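Local structure of N-acetylmuramoyl-L-alanine amidase domain-containing protein SAOUHSC_02979 (Staphylococcus aureus, 5T1Q) at residues N130-I135 and E331-G336; T165-T170 and K187-D192; F122-A127 and A137-Y142; K58-F63 and K204-T209. The protein probably hydrolyses amide bonds in cell-wall peptidoglycan as a secreted enzyme, this chain being the portion with its glucosaminidase-like and CHAP regions. One frame throughout, in Å; residues are numbered along the deposited sequence.

Contacts 2 and 3 lie wholly within the glucosaminidase-like region, contact 4 packs helix 58-78 against the end of helix 195-205, and contact 1 reaches across to the CHAP region. Contacts 1 and 3 share strand 131-140: Ile135 O receives Thr124 N at 2.8 Å and Tyr133 O receives Glu126 N at 2.9 Å. Thr191 ties contact 2 to contact 3, its OG1 lying 2.6 Å from Glu126 OE1. Contact 4 stands apart, its centre about 25 Å from that of contact 1. The probable CHAP active site adjoins contact 1 through Glu331, while a bound sodium ion is about 13 Å from the Asn333 side chain.

Contact 1 (N130-I135 and E331-G336); sequences NQLYSI and ESNVKG
Leu132 reaches from the hairpin onto the turn at Asn333, and its CD2 methyl makes the whole of the close contact. The meeting is one of van der Waals forces: no hydrogen bond links the two segments. CD2 rests 3.6 Å from Asn333 O, 3.8 Å from Asn333 ND2 and 3.9 Å from Asn333 CB, so a single methyl touches both the backbone and the side chain of one residue. Gly336 O stands a little further off, 4.5 Å from Leu132 CD2. The leucine has CG anti to the carbonyl carbon (chi1 -73°), and CD2, anti to CA, is the branch that reaches Asn333; the two side chains cross at about a right angle.

Polar bonds run within the CHAP side. Asn333 takes up positive phi (55°), and its OD1 makes a weak hydrogen bond to Gly338 N. Glu331, in strand 327-332, is hydrogen-bonded through OE1 to His314 NE2 and forms a salt bridge through OE2 with Arg343, an arrangement consistent with the Cys-His-Glu triad of a CHAP domain, probably completed by Cys253.

The contact thus sets the start of strand 131-140, paired with strand 119-128, against the turn joining strands 327-332 and 339-345, which are neighbours in the mixed sheet of the CHAP region.

Contact 2 (T165-T170 and K187-D192); sequences TIYKPT and KTYATD
Tyr167 OH donates a hydrogen bond of 2.7 Å to Thr188 O. It comes in above the carbonyl plane, 42° out of it. The same carbonyl also accepts from Asn3 ND2, so it is held from both the loop and the N-terminal part of the chain. Alongside the phenol, Thr188 OG1 lies at the ring edge, 3.3 Å from Tyr167 CE1, while its own hydrogen bond goes to His184 O. With OG1 between the backbone N and the carbonyl carbon (chi1 57°), Thr188 turns its CG2 methyl to the isoleucine, 3.9 Å from Ile166 CG1. Tyr189 meets the far end of the phenol obliquely, with CD1 3.6 Å from Tyr167 OH and the ring planes at 60°.

One shell out, Ile166 CG2 sits over a face of the Tyr167 ring, 3.4 Å above its plane and toward the rim. Tyr167 O is gripped twice, by Thr170 N and by Thr170 OG1, the latter at 2.8 Å in the carbonyl plane. Tyr189 OH is anchored on Phe109 O.

The Tyr167-Thr188 bond, with the Ile166-Thr188 and Tyr167-Tyr189 packing, joins the loops before and after helix 178-185. Helix 145-158 packs on both tyrosines, and helix 82-93 flanks Tyr189 as well.

Contact 3 (F122-A127 and A137-Y142); sequences FNTLEA and AGFRKY
Phe139 extends its ring toward the strand holding Phe122 and Thr124. From CB, with CG anti to the carbonyl carbon (chi1 -76°), the chain leads to a ring whose CD1-CE1 side meets the other strand first. Both CD1 and CE1 lie 3.8 Å from Phe122 CB, which approaches obliquely; Phe122 O stands in the ring plane at the edge, 4.0 Å from CE1. At the tip, CZ reaches Thr124, 3.7 Å from OG1 and 3.8 Å from CB. That hydroxyl lies near the plane of the ring, and its polar need is met by Arg32 NH2, so the approach of CZ is a plain packing contact.

Beyond this edge of the ring, the backbones of Phe122 and Ala137 form an antiparallel hydrogen-bonded pair: Phe122 N to Ala137 O is 2.9 Å and Ala137 N to Phe122 O is 3.0 Å, both nearly straight.

The two segments leave this pair on opposite sides along the hairpin, their axes at 99°, which reflects twist and bending of the strands. This is a twisted antiparallel beta hairpin, strands 119-128 and 131-140, of the kind that forms the beta part of a lysozyme-like glucosaminidase fold, to which this region probably belongs.

Contact 4 (K58-F63 and K204-T209); sequences KDTRQF and KHYQLT
Thr60 OG1 is gripped by two groups, a water that carries it across to Tyr206 and the hydroxyl of Ser95. The water stands 2.8 Å from Thr60 OG1 and 2.7 Å from Tyr206 OH, bridging two hydroxyls that do not bond directly.

Beside this bridge the threonine methyl makes the main apolar contact. With OG1 beside the backbone N (chi1 -59°), Thr60 sends CG2 away from N and over one face of the Tyr206 ring as a CH-pi contact, 3.6 Å from the centroid and 23° off the ring normal. It leans toward the hydroxyl end of the ring, coming within 3.3 Å of CZ. The opposite face is covered by the neighbour in sequence: His205 ND1 sits 3.7 Å above it, over the centre. The phenol is therefore clasped between a methyl and an imidazole atom while the water holds its tip.

Arg61 adds a looser touch, its NH2 4.1 Å from Tyr206 CE1, with the guanidinium plane nearly perpendicular to the ring. Its charge is answered by a salt bridge from NH2 to Asp56. His205, in turn, stacks on Tyr229.

Tyr206 follows directly on helix 195-205. Gln207, at positive phi, is the C-prime residue of a Schellman motif: Leu208 N bonds back to Ile203 O and Gln207 N to Lys204 O (3.2 Å). Tyr206 O accepts from Tyr222 OH. The arrangement is a helix C-terminus closed by a Schellman motif, the tyrosine just after it packed on the first turn of helix 58-78.

Contact 1 (N130-I135 and E331-G336)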
loop_
_atom_site.group_PDB
_atom_site.type_symbol
_atom_site.label_atom_id
_atom_site.label_comp_id
_atom_site.label_asym_id
_atom_site.label_seq_id
_atom_site.Cartn_x
_atom_site.Cartn_y
_atom_site.Cartn_z
ATOM N N ASN A 130 11.287 6.599 8.030
ATOM C CA ASN A 130 11.608 6.004 6.724
ATOM C C ASN A 130 12.286 4.624 6.863
ATOM O O ASN A 130 12.636 4.005 5.860
ATOM C CB ASN A 130 12.477 6.955 5.886
ATOM C CG ASN A 130 13.760 7.356 6.593
ATOM O OD1 ASN A 130 13.776 7.553 7.813
ATOM N ND2 ASN A 130 14.843 7.498 5.827
ATOM N N GLN A 131 12.472 4.158 8.101
ATOM C CA GLN A 131 13.060 2.848 8.370
ATOM C C GLN A 131 11.925 1.819 8.359
ATOM O O GLN A 131 11.101 1.793 9.276
ATOM C CB GLN A 131 13.755 2.840 9.736
ATOM C CG GLN A 131 14.778 3.952 9.941
ATOM C CD GLN A 131 15.404 3.940 11.332
ATOM O OE1 GLN A 131 15.337 2.940 12.056
ATOM N NE2 GLN A 131 16.026 5.054 11.707
ATOM N N LEU A 132 11.886 0.980 7.324
ATOM C CA LEU A 132 10.838 -0.030 7.176
ATOM C C LEU A 132 11.216 -1.374 7.791
ATOM O O LEU A 132 12.370 -1.791 7.739
ATOM C CB LEU A 132 10.511 -0.245 5.692
ATOM C CG LEU A 132 9.718 0.837 4.947
ATOM C CD1 LEU A 132 10.240 2.233 5.203
ATOM C CD2 LEU A 132 9.727 0.550 3.458
ATOM N N TYR A 133 10.233 -2.046 8.375
ATOM C CA TYR A 133 10.453 -3.364 8.932
ATOM C C TYR A 133 9.164 -4.154 8.884
ATOM O O TYR A 133 8.125 -3.641 8.487
ATOM C CB TYR A 133 11.024 -3.297 10.350
ATOM C CG TYR A 133 10.132 -2.647 11.375
ATOM C CD1 TYR A 133 10.080 -1.265 11.493
ATOM C CD2 TYR A 133 9.375 -3.411 12.261
ATOM C CE1 TYR A 133 9.286 -0.652 12.450
ATOM C CE2 TYR A 133 8.576 -2.809 13.232
ATOM C CZ TYR A 133 8.540 -1.426 13.324
ATOM O OH TYR A 133 7.747 -0.800 14.265
ATOM N N SER A 134 9.258 -5.413 9.275
ATOM C CA SER A 134 8.141 -6.322 9.243
ATOM C C SER A 134 8.063 -7.047 10.565
ATOM O O SER A 134 9.080 -7.266 11.212
ATOM C CB SER A 134 8.365 -7.340 8.122
ATOM O OG SER A 134 7.268 -8.226 7.992
ATOM N N ILE A 135 6.846 -7.376 10.978
ATOM C CA ILE A 135 6.614 -8.189 12.173
ATOM C C ILE A 135 5.563 -9.224 11.825
ATOM O O ILE A 135 4.715 -8.995 10.961
ATOM C CB ILE A 135 6.148 -7.383 13.408
ATOM C CG1 ILE A 135 4.809 -6.674 13.155
ATOM C CG2 ILE A 135 7.222 -6.394 13.841
ATOM C CD1 ILE A 135 4.206 -6.056 14.400
ATOM N N GLU A 331 10.202 3.454 -8.702
ATOM C CA GLU A 331 10.432 2.369 -7.756
ATOM C C GLU A 331 9.446 2.490 -6.607
ATOM O O GLU A 331 8.743 3.484 -6.513
ATOM C CB GLU A 331 11.868 2.483 -7.241
ATOM C CG GLU A 331 12.161 3.871 -6.682
ATOM C CD GLU A 331 13.628 4.212 -6.567
ATOM O OE1 GLU A 331 14.494 3.309 -6.670
ATOM O OE2 GLU A 331 13.926 5.416 -6.353
ATOM N N SER A 332 9.390 1.471 -5.752
ATOM C CA SER A 332 8.501 1.480 -4.608
ATOM C C SER A 332 9.278 1.238 -3.330
ATOM O O SER A 332 10.353 0.647 -3.344
ATOM C CB SER A 332 7.448 0.380 -4.739
ATOM O OG SER A 332 8.069 -0.910 -4.704
ATOM N N ASN A 333 8.691 1.699 -2.233
ATOM C CA ASN A 333 9.199 1.536 -0.881
ATOM C C ASN A 333 10.627 2.017 -0.565
ATOM O O ASN A 333 11.284 1.444 0.295
ATOM C CB ASN A 333 8.913 0.101 -0.368
ATOM C CG ASN A 333 7.425 -0.113 -0.035
ATOM O OD1 ASN A 333 6.536 0.366 -0.743
ATOM N ND2 ASN A 333 7.155 -0.809 1.042
ATOM N N VAL A 334 11.086 3.088 -1.228
ATOM C CA VAL A 334 12.372 3.710 -0.865
ATOM C C VAL A 334 12.121 5.076 -0.206
ATOM O O VAL A 334 12.860 5.471 0.679
ATOM C CB VAL A 334 13.379 3.876 -2.041
ATOM C CG1 VAL A 334 13.529 2.576 -2.797
ATOM C CG2 VAL A 334 12.993 5.006 -2.976
ATOM N N LYS A 335 11.073 5.778 -0.629
ATOM C CA LYS A 335 10.758 7.097 -0.077
ATOM C C LYS A 335 9.915 6.961 1.196
ATOM O O LYS A 335 9.933 7.841 2.061
ATOM C CB LYS A 335 10.040 7.957 -1.130
ATOM C CG LYS A 335 9.953 9.446 -0.804
ATOM C CD LYS A 335 11.330 10.117 -0.843
ATOM C CE LYS A 335 11.300 11.566 -0.354
ATOM N NZ LYS A 335 10.434 12.454 -1.179
ATOM N N GLY A 336 9.202 5.850 1.319
ATOM C CA GLY A 336 8.364 5.591 2.488
ATOM C C GLY A 336 7.544 4.324 2.298
ATOM O O GLY A 336 7.547 3.727 1.218
#

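Contact 2 (T165-T170 and K187-D192)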
loop_
_atom_site.group_PDB
_atom_site.type_symbol
_atom_site.label_atom_id
_atom_site.label_comp_id
_atom_site.label_asym_id
_atom_site.label_seq_id
_atom_site.Cartn_x
_atom_site.Cartn_y
_atom_site.Cartn_z
ATOM N N THR A 165 -10.995 5.438 25.628
ATOM C CA THR A 165 -11.305 6.529 24.724
ATOM C C THR A 165 -10.170 6.793 23.723
ATOM O O THR A 165 -10.072 7.893 23.168
ATOM C CB THR A 165 -11.605 7.808 25.526
ATOM O OG1 THR A 165 -10.453 8.165 26.295
ATOM C CG2 THR A 165 -12.792 7.584 26.451
ATOM N N ILE A 166 -9.344 5.782 23.459
ATOM C CA ILE A 166 -8.221 5.941 22.539
ATOM C C ILE A 166 -8.669 6.424 21.144
ATOM O O ILE A 166 -7.953 7.175 20.512
ATOM C CB ILE A 166 -7.367 4.649 22.434
ATOM C CG1 ILE A 166 -6.047 4.937 21.692
ATOM C CG2 ILE A 166 -8.154 3.516 21.789
ATOM C CD1 ILE A 166 -5.122 3.740 21.548
ATOM N N TYR A 167 -9.857 6.016 20.699
ATOM C CA TYR A 167 -10.386 6.443 19.394
ATOM C C TYR A 167 -11.568 7.412 19.516
ATOM O O TYR A 167 -12.227 7.707 18.518
ATOM C CB TYR A 167 -10.780 5.228 18.542
ATOM C CG TYR A 167 -9.631 4.284 18.278
ATOM C CD1 TYR A 167 -8.513 4.706 17.562
ATOM C CD2 TYR A 167 -9.665 2.961 18.717
ATOM C CE1 TYR A 167 -7.450 3.849 17.313
ATOM C CE2 TYR A 167 -8.608 2.092 18.468
ATOM C CZ TYR A 167 -7.497 2.543 17.769
ATOM O OH TYR A 167 -6.436 1.692 17.515
ATOM N N LYS A 168 -11.823 7.915 20.726
ATOM C CA LYS A 168 -12.919 8.868 20.946
ATOM C C LYS A 168 -12.798 10.125 20.058
ATOM O O LYS A 168 -13.804 10.593 19.546
ATOM C CB LYS A 168 -13.063 9.241 22.436
ATOM C CG LYS A 168 -14.230 10.181 22.726
ATOM C CD LYS A 168 -14.444 10.426 24.216
ATOM C CE LYS A 168 -15.582 11.412 24.425
ATOM N NZ LYS A 168 -15.940 11.623 25.849
ATOM N N PRO A 169 -11.572 10.667 19.870
ATOM C CA PRO A 169 -11.408 11.826 18.972
ATOM C C PRO A 169 -11.783 11.603 17.483
ATOM O O PRO A 169 -11.819 12.574 16.731
ATOM C CB PRO A 169 -9.916 12.150 19.091
ATOM C CG PRO A 169 -9.538 11.662 20.451
ATOM C CD PRO A 169 -10.343 10.417 20.653
ATOM N N THR A 170 -12.018 10.361 17.051
ATOM C CA THR A 170 -12.449 10.110 15.665
ATOM C C THR A 170 -13.971 10.111 15.568
ATOM O O THR A 170 -14.520 10.113 14.462
ATOM C CB THR A 170 -11.949 8.771 15.094
ATOM O OG1 THR A 170 -12.606 7.680 15.744
ATOM C CG2 THR A 170 -10.429 8.641 15.222
ATOM N N LYS A 187 -1.395 8.041 15.083
ATOM C CA LYS A 187 -0.495 7.373 16.043
ATOM C C LYS A 187 -1.162 6.351 16.943
ATOM O O LYS A 187 -0.505 5.737 17.775
ATOM C CB LYS A 187 0.261 8.444 16.855
ATOM C CG LYS A 187 1.332 9.128 16.005
ATOM C CD LYS A 187 1.725 10.527 16.451
ATOM C CE LYS A 187 2.567 11.187 15.356
ATOM N NZ LYS A 187 2.890 12.616 15.616
ATOM N N THR A 188 -2.451 6.118 16.735
ATOM C CA THR A 188 -3.206 5.183 17.556
ATOM C C THR A 188 -3.608 3.900 16.822
ATOM O O THR A 188 -4.024 2.931 17.461
ATOM C CB THR A 188 -4.480 5.870 18.067
ATOM O OG1 THR A 188 -5.241 6.339 16.952
ATOM C CG2 THR A 188 -4.133 7.049 18.963
ATOM N N TYR A 189 -3.489 3.896 15.497
ATOM C CA TYR A 189 -3.922 2.759 14.694
ATOM C C TYR A 189 -2.800 2.096 13.900
ATOM O O TYR A 189 -2.818 0.875 13.722
ATOM C CB TYR A 189 -5.006 3.216 13.728
ATOM C CG TYR A 189 -5.908 2.101 13.262
ATOM C CD1 TYR A 189 -7.039 1.760 13.997
ATOM C CD2 TYR A 189 -5.631 1.378 12.103
ATOM C CE1 TYR A 189 -7.881 0.744 13.578
ATOM C CE2 TYR A 189 -6.462 0.356 11.683
ATOM C CZ TYR A 189 -7.589 0.043 12.427
ATOM O OH TYR A 189 -8.432 -0.961 12.027
ATOM N N ALA A 190 -1.850 2.900 13.417
ATOM C CA ALA A 190 -0.734 2.402 12.607
ATOM C C ALA A 190 0.560 3.147 12.883
ATOM O O ALA A 190 0.562 4.241 13.463
ATOM C CB ALA A 190 -1.081 2.519 11.130
ATOM N N THR A 191 1.664 2.541 12.470
ATOM C CA THR A 191 2.988 3.140 12.635
ATOM C C THR A 191 3.360 4.008 11.422
ATOM O O THR A 191 4.225 4.886 11.506
ATOM C CB THR A 191 4.045 2.047 12.816
ATOM O OG1 THR A 191 3.999 1.168 11.691
ATOM C CG2 THR A 191 3.778 1.245 14.071
ATOM N N ASP A 192 2.697 3.747 10.305
ATOM C CA ASP A 192 2.914 4.478 9.053
ATOM C C ASP A 192 2.770 5.981 9.318
ATOM O O ASP A 192 1.683 6.443 9.633
ATOM C CB ASP A 192 1.886 3.984 8.008
ATOM C CG ASP A 192 2.085 4.589 6.620
ATOM O OD1 ASP A 192 2.848 5.568 6.453
ATOM O OD2 ASP A 192 1.454 4.061 5.676
#

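Contact 3 (F122-A127 and A137-Y142)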
loop_
_atom_site.group_PDB
_atom_site.type_symbol
_atom_site.label_atom_id
_atom_site.label_comp_id
_atom_site.label_asym_id
_atom_site.label_seq_id
_atom_site.Cartn_x
_atom_site.Cartn_y
_atom_site.Cartn_z
ATOM N N PHE A 122 0.025 -13.168 10.166
ATOM C CA PHE A 122 0.462 -12.458 8.957
ATOM C C PHE A 122 1.663 -11.592 9.219
ATOM O O PHE A 122 1.832 -11.062 10.320
ATOM C CB PHE A 122 -0.635 -11.537 8.404
ATOM C CG PHE A 122 -1.565 -12.203 7.443
ATOM C CD1 PHE A 122 -2.667 -12.911 7.894
ATOM C CD2 PHE A 122 -1.347 -12.106 6.076
ATOM C CE1 PHE A 122 -3.533 -13.518 6.995
ATOM C CE2 PHE A 122 -2.199 -12.720 5.177
ATOM C CZ PHE A 122 -3.296 -13.425 5.638
ATOM N N ASN A 123 2.502 -11.472 8.191
ATOM C CA ASN A 123 3.614 -10.544 8.214
ATOM C C ASN A 123 2.977 -9.204 7.879
ATOM O O ASN A 123 2.129 -9.116 6.989
ATOM C CB ASN A 123 4.684 -10.951 7.209
ATOM C CG ASN A 123 5.345 -12.252 7.593
ATOM O OD1 ASN A 123 5.805 -12.417 8.729
ATOM N ND2 ASN A 123 5.390 -13.186 6.663
ATOM N N THR A 124 3.347 -8.170 8.614
ATOM C CA THR A 124 2.729 -6.875 8.443
ATOM C C THR A 124 3.830 -5.813 8.455
ATOM O O THR A 124 4.772 -5.883 9.252
ATOM C CB THR A 124 1.615 -6.664 9.512
ATOM O OG1 THR A 124 0.832 -5.507 9.209
ATOM C CG2 THR A 124 2.184 -6.548 10.904
ATOM N N LEU A 125 3.705 -4.841 7.554
ATOM C CA LEU A 125 4.722 -3.819 7.383
ATOM C C LEU A 125 4.540 -2.653 8.335
ATOM O O LEU A 125 3.426 -2.161 8.549
ATOM C CB LEU A 125 4.727 -3.323 5.943
ATOM C CG LEU A 125 4.933 -4.414 4.889
ATOM C CD1 LEU A 125 4.671 -3.864 3.491
ATOM C CD2 LEU A 125 6.321 -5.023 5.001
ATOM N N GLU A 126 5.657 -2.206 8.881
ATOM C CA GLU A 126 5.683 -1.134 9.839
ATOM C C GLU A 126 6.742 -0.141 9.392
ATOM O O GLU A 126 7.542 -0.415 8.482
ATOM C CB GLU A 126 6.069 -1.696 11.213
ATOM C CG GLU A 126 5.228 -2.865 11.737
ATOM C CD GLU A 126 3.809 -2.491 12.134
ATOM O OE1 GLU A 126 3.470 -1.287 12.179
ATOM O OE2 GLU A 126 3.020 -3.418 12.430
ATOM N N ALA A 127 6.762 1.009 10.044
ATOM C CA ALA A 127 7.727 2.041 9.723
ATOM C C ALA A 127 8.100 2.850 10.962
ATOM O O ALA A 127 7.267 3.089 11.828
ATOM C CB ALA A 127 7.175 2.949 8.642
ATOM N N ALA A 137 2.451 -11.109 13.219
ATOM C CA ALA A 137 1.452 -10.972 14.277
ATOM C C ALA A 137 0.120 -11.647 13.953
ATOM O O ALA A 137 -0.208 -11.882 12.787
ATOM C CB ALA A 137 1.227 -9.499 14.577
ATOM N N GLY A 138 -0.642 -11.936 15.009
ATOM C CA GLY A 138 -1.947 -12.564 14.885
ATOM C C GLY A 138 -3.012 -11.536 14.564
ATOM O O GLY A 138 -3.095 -10.502 15.204
ATOM N N PHE A 139 -3.818 -11.821 13.551
ATOM C CA PHE A 139 -4.900 -10.939 13.138
ATOM C C PHE A 139 -6.215 -11.645 13.352
ATOM O O PHE A 139 -6.290 -12.872 13.286
ATOM C CB PHE A 139 -4.752 -10.529 11.670
ATOM C CG PHE A 139 -3.699 -9.489 11.435
ATOM C CD1 PHE A 139 -2.372 -9.848 11.300
ATOM C CD2 PHE A 139 -4.044 -8.144 11.325
ATOM C CE1 PHE A 139 -1.393 -8.889 11.066
ATOM C CE2 PHE A 139 -3.069 -7.171 11.086
ATOM C CZ PHE A 139 -1.739 -7.547 10.961
ATOM N N ARG A 140 -7.249 -10.854 13.601
ATOM C CA ARG A 140 -8.570 -11.386 13.849
ATOM C C ARG A 140 -9.114 -12.053 12.591
ATOM O O ARG A 140 -9.028 -11.494 11.498
ATOM C CB ARG A 140 -9.511 -10.278 14.337
ATOM C CG ARG A 140 -9.014 -9.601 15.608
ATOM C CD ARG A 140 -10.013 -8.616 16.197
ATOM N NE ARG A 140 -9.451 -7.940 17.370
ATOM C CZ ARG A 140 -10.074 -7.012 18.102
ATOM N NH1 ARG A 140 -11.309 -6.630 17.810
ATOM N NH2 ARG A 140 -9.447 -6.455 19.141
ATOM N N LYS A 141 -9.620 -13.270 12.765
ATOM C CA LYS A 141 -10.194 -14.079 11.701
ATOM C C LYS A 141 -11.699 -14.111 11.942
ATOM O O LYS A 141 -12.152 -14.571 12.993
ATOM C CB LYS A 141 -9.595 -15.483 11.772
ATOM C CG LYS A 141 -10.068 -16.486 10.734
ATOM C CD LYS A 141 -9.404 -17.829 11.006
ATOM C CE LYS A 141 -9.885 -18.918 10.071
ATOM N NZ LYS A 141 -9.448 -18.677 8.679
ATOM N N TYR A 142 -12.467 -13.597 10.984
ATOM C CA TYR A 142 -13.917 -13.519 11.111
ATOM C C TYR A 142 -14.617 -14.534 10.222
ATOM O O TYR A 142 -14.048 -14.962 9.227
ATOM C CB TYR A 142 -14.391 -12.132 10.707
ATOM C CG TYR A 142 -13.728 -10.992 11.441
ATOM C CD1 TYR A 142 -12.583 -10.389 10.937
ATOM C CD2 TYR A 142 -14.264 -10.494 12.623
ATOM C CE1 TYR A 142 -11.982 -9.330 11.596
ATOM C CE2 TYR A 142 -13.669 -9.436 13.287
ATOM C CZ TYR A 142 -12.530 -8.854 12.768
ATOM O OH TYR A 142 -11.938 -7.798 13.420
#

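Contact 4 (K58-F63 and K204-T209)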
loop_
_atom_site.group_PDB
_atom_site.type_symbol
_atom_site.label_atom_id
_atom_site.label_comp_id
_atom_site.label_asym_id
_atom_site.label_seq_id
_atom_site.Cartn_x
_atom_site.Cartn_y
_atom_site.Cartn_z
ATOM N N LYS A 58 -10.484 -0.012 -10.737
ATOM C CA LYS A 58 -11.889 -0.438 -10.805
ATOM C C LYS A 58 -12.199 -1.388 -9.631
ATOM O O LYS A 58 -13.340 -1.469 -9.193
ATOM C CB LYS A 58 -12.262 -1.077 -12.154
ATOM C CG LYS A 58 -13.782 -1.176 -12.331
ATOM C CD LYS A 58 -14.237 -1.729 -13.679
ATOM C CE LYS A 58 -14.023 -3.232 -13.803
ATOM N NZ LYS A 58 -14.576 -3.761 -15.086
ATOM N N ASP A 59 -11.191 -2.111 -9.139
ATOM C CA ASP A 59 -11.381 -2.977 -7.965
ATOM C C ASP A 59 -11.809 -2.146 -6.757
ATOM O O ASP A 59 -12.708 -2.543 -6.025
ATOM C CB ASP A 59 -10.110 -3.764 -7.626
ATOM C CG ASP A 59 -9.835 -4.904 -8.606
ATOM O OD1 ASP A 59 -10.792 -5.428 -9.221
ATOM O OD2 ASP A 59 -8.654 -5.297 -8.734
ATOM N N THR A 60 -11.177 -0.989 -6.577
ATOM C CA THR A 60 -11.497 -0.095 -5.459
ATOM C C THR A 60 -12.938 0.405 -5.554
ATOM O O THR A 60 -13.653 0.430 -4.554
ATOM C CB THR A 60 -10.499 1.095 -5.350
ATOM O OG1 THR A 60 -9.158 0.600 -5.177
ATOM C CG2 THR A 60 -10.846 1.994 -4.179
ATOM N N ARG A 61 -13.360 0.790 -6.759
ATOM C CA ARG A 61 -14.739 1.257 -6.992
ATOM C C ARG A 61 -15.752 0.170 -6.613
ATOM O O ARG A 61 -16.717 0.440 -5.909
ATOM C CB ARG A 61 -14.930 1.641 -8.457
ATOM C CG ARG A 61 -14.244 2.935 -8.894
ATOM C CD ARG A 61 -14.048 2.933 -10.406
ATOM N NE ARG A 61 -14.041 4.261 -11.015
ATOM C CZ ARG A 61 -13.036 5.136 -10.980
ATOM N NH1 ARG A 61 -13.171 6.302 -11.612
ATOM N NH2 ARG A 61 -11.909 4.873 -10.315
ATOM N N GLN A 62 -15.523 -1.054 -7.079
ATOM C CA GLN A 62 -16.415 -2.169 -6.758
ATOM C C GLN A 62 -16.348 -2.544 -5.260
ATOM O O GLN A 62 -17.357 -2.911 -4.667
ATOM C CB GLN A 62 -16.114 -3.380 -7.645
ATOM C CG GLN A 62 -16.345 -3.124 -9.132
ATOM C CD GLN A 62 -17.797 -2.786 -9.462
ATOM O OE1 GLN A 62 -18.738 -3.415 -8.955
ATOM N NE2 GLN A 62 -17.985 -1.799 -10.328
ATOM N N PHE A 63 -15.169 -2.433 -4.654
ATOM C CA PHE A 63 -15.024 -2.718 -3.224
ATOM C C PHE A 63 -15.825 -1.699 -2.399
ATOM O O PHE A 63 -16.454 -2.055 -1.407
ATOM C CB PHE A 63 -13.546 -2.711 -2.828
ATOM C CG PHE A 63 -13.311 -2.870 -1.361
ATOM C CD1 PHE A 63 -13.394 -4.125 -0.763
ATOM C CD2 PHE A 63 -12.989 -1.769 -0.571
ATOM C CE1 PHE A 63 -13.162 -4.277 0.600
ATOM C CE2 PHE A 63 -12.755 -1.917 0.792
ATOM C CZ PHE A 63 -12.845 -3.170 1.376
ATOM N N LYS A 204 -10.961 11.863 -0.394
ATOM C CA LYS A 204 -11.144 12.891 -1.394
ATOM C C LYS A 204 -11.425 12.322 -2.786
ATOM O O LYS A 204 -12.450 12.618 -3.386
ATOM C CB LYS A 204 -9.902 13.785 -1.448
ATOM C CG LYS A 204 -9.972 14.902 -2.472
ATOM C CD LYS A 204 -8.717 15.755 -2.403
ATOM C CE LYS A 204 -8.715 16.819 -3.486
ATOM N NZ LYS A 204 -7.430 17.576 -3.501
ATOM N N HIS A 205 -10.522 11.482 -3.271
ATOM C CA HIS A 205 -10.620 10.944 -4.611
ATOM C C HIS A 205 -11.845 10.046 -4.828
ATOM O O HIS A 205 -12.504 10.147 -5.859
ATOM C CB HIS A 205 -9.327 10.202 -4.976
ATOM C CG HIS A 205 -9.291 9.735 -6.392
ATOM N ND1 HIS A 205 -9.464 8.413 -6.744
ATOM C CD2 HIS A 205 -9.155 10.421 -7.550
ATOM C CE1 HIS A 205 -9.416 8.303 -8.061
ATOM N NE2 HIS A 205 -9.230 9.506 -8.574
ATOM N N TYR A 206 -12.154 9.181 -3.868
ATOM C CA TYR A 206 -13.312 8.304 -4.020
ATOM C C TYR A 206 -14.636 8.918 -3.530
ATOM O O TYR A 206 -15.658 8.237 -3.524
ATOM C CB TYR A 206 -13.032 6.919 -3.431
ATOM C CG TYR A 206 -11.993 6.168 -4.244
ATOM C CD1 TYR A 206 -12.324 5.623 -5.475
ATOM C CD2 TYR A 206 -10.678 6.016 -3.793
ATOM C CE1 TYR A 206 -11.385 4.946 -6.239
ATOM C CE2 TYR A 206 -9.729 5.333 -4.549
ATOM C CZ TYR A 206 -10.094 4.801 -5.777
ATOM O OH TYR A 206 -9.184 4.120 -6.556
ATOM N N GLN A 207 -14.603 10.208 -3.169
ATOM C CA GLN A 207 -15.781 10.969 -2.754
ATOM C C GLN A 207 -16.574 10.242 -1.669
ATOM O O GLN A 207 -17.810 10.110 -1.742
ATOM C CB GLN A 207 -16.674 11.257 -3.965
ATOM C CG GLN A 207 -16.014 12.048 -5.085
ATOM C CD GLN A 207 -15.748 13.515 -4.757
ATOM O OE1 GLN A 207 -16.444 14.133 -3.960
ATOM N NE2 GLN A 207 -14.752 14.082 -5.417
ATOM N N LEU A 208 -15.856 9.792 -0.644
ATOM C CA LEU A 208 -16.464 9.010 0.411
ATOM C C LEU A 208 -17.340 9.795 1.405
ATOM O O LEU A 208 -18.075 9.171 2.183
ATOM C CB LEU A 208 -15.388 8.210 1.145
ATOM C CG LEU A 208 -14.499 7.311 0.273
ATOM C CD1 LEU A 208 -13.483 6.572 1.140
ATOM C CD2 LEU A 208 -15.329 6.322 -0.537
ATOM N N THR A 209 -17.279 11.130 1.403
ATOM C CA THR A 209 -18.144 11.918 2.297
ATOM C C THR A 209 -19.618 11.777 1.910
ATOM O O THR A 209 -20.504 11.990 2.733
ATOM C CB THR A 209 -17.802 13.418 2.297
ATOM O OG1 THR A 209 -17.861 13.922 0.955
ATOM C CG2 THR A 209 -16.416 13.655 2.875
HETATM O O HOH W 1 -7.307 2.737 -5.118
#